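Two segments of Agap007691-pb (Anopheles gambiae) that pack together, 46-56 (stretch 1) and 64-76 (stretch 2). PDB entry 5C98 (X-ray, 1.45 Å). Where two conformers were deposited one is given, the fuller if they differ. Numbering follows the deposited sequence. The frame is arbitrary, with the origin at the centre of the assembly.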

# COMPACT_ATOMS: atom_id res chain seq x y z
N VAL A 46 5.49 -2.43 -3.25
CA VAL A 46 6.14 -3.72 -3.07
C VAL A 46 6.96 -4.05 -4.31
O VAL A 46 8.14 -4.40 -4.23
CB VAL A 46 5.10 -4.81 -2.73
CG1 VAL A 46 5.67 -6.23 -2.89
CG2 VAL A 46 4.52 -4.63 -1.34
N ARG A 47 6.34 -3.94 -5.48
CA ARG A 47 7.01 -4.17 -6.76
C ARG A 47 8.19 -3.22 -6.95
O ARG A 47 9.30 -3.65 -7.32
CB ARG A 47 5.99 -4.07 -7.92
CG ARG A 47 6.62 -4.02 -9.31
CD ARG A 47 6.78 -2.59 -9.78
NE ARG A 47 7.29 -2.53 -11.15
CZ ARG A 47 6.53 -2.67 -12.23
NH1 ARG A 47 5.22 -2.87 -12.11
NH2 ARG A 47 7.08 -2.59 -13.44
N LEU A 48 7.97 -1.93 -6.71
CA LEU A 48 9.04 -0.97 -6.99
C LEU A 48 10.23 -1.20 -6.07
O LEU A 48 11.39 -1.12 -6.52
CB LEU A 48 8.53 0.46 -6.86
CG LEU A 48 7.58 0.85 -7.98
CD1 LEU A 48 6.92 2.16 -7.65
CD2 LEU A 48 8.27 0.96 -9.36
N ALA A 49 9.96 -1.43 -4.80
CA ALA A 49 11.06 -1.61 -3.86
C ALA A 49 11.81 -2.91 -4.13
O ALA A 49 13.04 -2.94 -4.21
CB ALA A 49 10.56 -1.56 -2.42
N LEU A 50 11.08 -4.01 -4.29
CA LEU A 50 11.74 -5.28 -4.51
C LEU A 50 12.50 -5.29 -5.83
O LEU A 50 13.53 -5.96 -5.94
CB LEU A 50 10.69 -6.38 -4.40
CG LEU A 50 11.15 -7.82 -4.25
CD1 LEU A 50 12.19 -7.96 -3.14
CD2 LEU A 50 9.94 -8.70 -3.97
N SER A 51 12.02 -4.56 -6.82
CA SER A 51 12.66 -4.50 -8.13
C SER A 51 14.09 -3.99 -8.06
O SER A 51 14.88 -4.25 -8.98
CB SER A 51 11.87 -3.56 -9.05
OG SER A 51 10.74 -4.19 -9.60
N MET A 52 14.43 -3.22 -7.02
CA MET A 52 15.81 -2.74 -6.88
C MET A 52 16.78 -3.90 -6.80
O MET A 52 17.94 -3.75 -7.18
CB MET A 52 15.95 -1.86 -5.63
CG MET A 52 15.05 -0.65 -5.61
SD MET A 52 15.49 0.53 -4.31
CE MET A 52 15.07 -0.44 -2.85
N PHE A 53 16.33 -5.05 -6.31
CA PHE A 53 17.22 -6.20 -6.22
C PHE A 53 17.28 -7.02 -7.50
O PHE A 53 18.13 -7.91 -7.61
CB PHE A 53 16.76 -7.08 -5.05
CG PHE A 53 16.89 -6.39 -3.74
CD1 PHE A 53 18.07 -6.47 -3.04
CD2 PHE A 53 15.86 -5.59 -3.24
CE1 PHE A 53 18.21 -5.81 -1.82
CE2 PHE A 53 16.01 -4.91 -2.03
CZ PHE A 53 17.19 -5.03 -1.33
N TYR A 54 16.41 -6.75 -8.48
CA TYR A 54 16.41 -7.55 -9.71
C TYR A 54 17.75 -7.58 -10.41
O TYR A 54 18.15 -8.67 -10.85
CB TYR A 54 15.33 -6.98 -10.62
CG TYR A 54 15.15 -7.61 -11.98
CD1 TYR A 54 14.71 -8.92 -12.11
CD2 TYR A 54 15.30 -6.86 -13.13
CE1 TYR A 54 14.49 -9.48 -13.33
CE2 TYR A 54 15.09 -7.40 -14.37
CZ TYR A 54 14.67 -8.71 -14.46
OH TYR A 54 14.43 -9.28 -15.69
N PRO A 55 18.49 -6.48 -10.54
CA PRO A 55 19.80 -6.57 -11.20
C PRO A 55 20.82 -7.41 -10.45
O PRO A 55 21.82 -7.81 -11.06
CB PRO A 55 20.25 -5.10 -11.29
CG PRO A 55 19.03 -4.30 -11.03
CD PRO A 55 18.16 -5.10 -10.15
N LEU A 56 20.60 -7.68 -9.17
CA LEU A 56 21.52 -8.43 -8.33
C LEU A 56 21.14 -9.88 -8.21
O LEU A 56 21.82 -10.65 -7.54
CB LEU A 56 21.52 -7.82 -6.92
CG LEU A 56 21.78 -6.31 -6.92
CD1 LEU A 56 22.12 -5.82 -5.54
CD2 LEU A 56 22.90 -5.93 -7.88
N ASP A 64 11.25 -15.23 -11.29
CA ASP A 64 10.14 -14.88 -10.41
C ASP A 64 9.70 -13.44 -10.62
O ASP A 64 8.50 -13.14 -10.63
CB ASP A 64 10.55 -15.05 -8.95
CG ASP A 64 10.27 -16.43 -8.39
OD1 ASP A 64 9.91 -17.36 -9.14
OD2 ASP A 64 10.44 -16.58 -7.15
N PHE A 65 10.64 -12.51 -10.71
CA PHE A 65 10.26 -11.11 -10.80
C PHE A 65 9.70 -10.78 -12.18
O PHE A 65 8.84 -9.90 -12.30
CB PHE A 65 11.47 -10.22 -10.53
CG PHE A 65 11.88 -10.13 -9.08
CD1 PHE A 65 11.37 -10.98 -8.12
CD2 PHE A 65 12.77 -9.15 -8.69
CE1 PHE A 65 11.78 -10.88 -6.81
CE2 PHE A 65 13.17 -9.02 -7.35
CZ PHE A 65 12.68 -9.90 -6.42
N GLN A 66 10.17 -11.46 -13.21
CA GLN A 66 9.58 -11.32 -14.54
C GLN A 66 8.13 -11.76 -14.52
O GLN A 66 7.25 -11.08 -15.06
CB GLN A 66 10.40 -12.13 -15.54
CG GLN A 66 11.74 -11.47 -15.87
CD GLN A 66 12.76 -12.44 -16.41
OE1 GLN A 66 12.44 -13.56 -16.84
NE2 GLN A 66 14.02 -12.01 -16.42
N VAL A 67 7.84 -12.87 -13.86
CA VAL A 67 6.47 -13.38 -13.80
C VAL A 67 5.61 -12.48 -12.93
O VAL A 67 4.52 -12.05 -13.34
CB VAL A 67 6.49 -14.82 -13.25
CG1 VAL A 67 5.06 -15.34 -13.10
CG2 VAL A 67 7.26 -15.72 -14.19
N ALA A 68 6.07 -12.18 -11.73
CA ALA A 68 5.25 -11.47 -10.76
C ALA A 68 4.94 -10.05 -11.20
O ALA A 68 3.82 -9.56 -11.04
CB ALA A 68 5.96 -11.44 -9.40
N PHE A 69 5.95 -9.35 -11.71
CA PHE A 69 5.88 -7.91 -11.93
C PHE A 69 6.00 -7.52 -13.40
O PHE A 69 5.85 -6.33 -13.71
CB PHE A 69 7.03 -7.21 -11.18
CG PHE A 69 7.13 -7.55 -9.71
CD1 PHE A 69 6.01 -7.56 -8.89
CD2 PHE A 69 8.38 -7.86 -9.14
CE1 PHE A 69 6.13 -7.86 -7.56
CE2 PHE A 69 8.50 -8.19 -7.83
CZ PHE A 69 7.36 -8.17 -7.01
N GLY A 70 6.30 -8.45 -14.30
CA GLY A 70 6.49 -8.10 -15.69
C GLY A 70 7.75 -7.32 -15.98
O GLY A 70 7.81 -6.59 -16.97
N LEU A 71 8.79 -7.47 -15.15
CA LEU A 71 10.01 -6.71 -15.36
C LEU A 71 10.66 -7.07 -16.70
O LEU A 71 10.62 -8.23 -17.12
CB LEU A 71 11.00 -7.01 -14.24
CG LEU A 71 10.54 -6.68 -12.84
CD1 LEU A 71 11.73 -6.66 -11.87
CD2 LEU A 71 9.77 -5.35 -12.76
N PRO A 72 11.29 -6.10 -17.37
CA PRO A 72 12.01 -6.40 -18.62
C PRO A 72 13.14 -7.39 -18.41
O PRO A 72 13.85 -7.36 -17.40
CB PRO A 72 12.56 -5.03 -19.04
CG PRO A 72 11.65 -4.05 -18.44
CD PRO A 72 11.20 -4.65 -17.12
N GLU A 73 13.34 -8.25 -19.41
CA GLU A 73 14.52 -9.11 -19.43
C GLU A 73 15.80 -8.30 -19.61
O GLU A 73 16.88 -8.75 -19.23
CB GLU A 73 14.41 -10.13 -20.55
CG GLU A 73 13.39 -11.20 -20.27
CD GLU A 73 13.53 -12.39 -21.21
OE1 GLU A 73 13.41 -12.19 -22.44
OE2 GLU A 73 13.80 -13.51 -20.73
N ASP A 74 15.70 -7.12 -20.23
CA ASP A 74 16.81 -6.19 -20.36
C ASP A 74 16.94 -5.53 -18.99
O ASP A 74 16.14 -4.66 -18.64
CB ASP A 74 16.45 -5.17 -21.42
CG ASP A 74 17.46 -4.07 -21.57
OD1 ASP A 74 18.40 -3.98 -20.78
OD2 ASP A 74 17.30 -3.29 -22.55
N VAL A 75 17.94 -5.95 -18.22
CA VAL A 75 18.09 -5.47 -16.84
C VAL A 75 18.37 -3.98 -16.82
O VAL A 75 17.88 -3.26 -15.93
CB VAL A 75 19.18 -6.28 -16.12
CG1 VAL A 75 19.53 -5.64 -14.79
CG2 VAL A 75 18.69 -7.69 -15.88
N HIS A 76 19.13 -3.48 -17.79
CA HIS A 76 19.38 -2.04 -17.87
C HIS A 76 18.07 -1.27 -18.02
O HIS A 76 17.85 -0.26 -17.34
CB HIS A 76 20.35 -1.78 -19.02
CG HIS A 76 20.62 -0.33 -19.27
ND1 HIS A 76 19.98 0.39 -20.25
CD2 HIS A 76 21.48 0.54 -18.66
CE1 HIS A 76 20.42 1.64 -20.24
NE2 HIS A 76 21.33 1.75 -19.29
O HOH W 1 5.41 -4.12 -15.36

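The strongest polar link centres on the hydroxyl of Tyr-54. Tyr-54 OH donates a hydrogen bond to Pro-72 O, a backbone oxygen, at 2.6 Å. Gln-66 NE2 donates to Tyr-54 OH at 2.9 Å, with a nearly straight N-H...O angle of 169°. The hydroxyl thus serves as donor and acceptor at once. Both partners lie at the edge of the ring, near its plane, where the lone pairs and the proton of a phenol are directed. The CA-to-CB bond of Gln-66 points sideways, but the end of its side chain comes nearer and brings the amide to the tyrosine.

A second polar link runs through a water. Arg-47 NH2 donates to water 1 at 3.0 Å, and the water donates to Phe-69 O at 2.8 Å. This ties the guanidinium to the backbone at the end of the opposing helix. Phe-69 O also lies over one face of the guanidinium.

Within stretch 1, Ser-51 OG donates to Arg-47 O at 2.8 Å. The hydroxyl is satisfied by its own helix, and Ser-51 OG still packs 3.5 Å from Leu-71 CD1.

The helix that includes residues 46-50 and the helix of stretch 2 run nearly antiparallel, at 163°. Their axes come no closer than 11.4 Å, so side chains fill the space between them. Arg-47 lies across from Phe-69, Tyr-54 from Phe-65, and Pro-55 from Val-75. Stretch 2 leaves helical geometry at Gly-70. Its positive phi is a conformation that favours glycine. The chain then continues past Leu-71 and Pro-72 to a new helix, with Asp-74 at the N-cap position.

Tyr-54 has the largest area covered by the other stretch. Leu-71 CD1 sits over one face of the Tyr-54 ring, 3.8 Å from its centroid, in a CH-pi contact. Phe-65 CB approaches Tyr-54 CD1 at 3.8 Å, and Val-75 CG2 approaches Tyr-54 CE2 at 3.9 Å. The ring is therefore held by apolar contacts while its hydroxyl is held by hydrogen bonds.

Phe-69 makes a similar contact with Arg-47. Arg-47 CB lies over the face of the Phe-69 ring, 4.0 Å from its centroid, in a CH-pi contact. The aliphatic part of the arginine packs on the ring while its charged end reaches the water. Leu-50 meets both phenylalanines, with Leu-50 CG 3.4 Å from Phe-65 CZ and Leu-50 CD2 4.0 Å from Phe-69 CZ. Farther along, Pro-55 CB packs against Val-75 CG1 at 3.6 Å. Together the two stretches bury 671 Å², counting both sides.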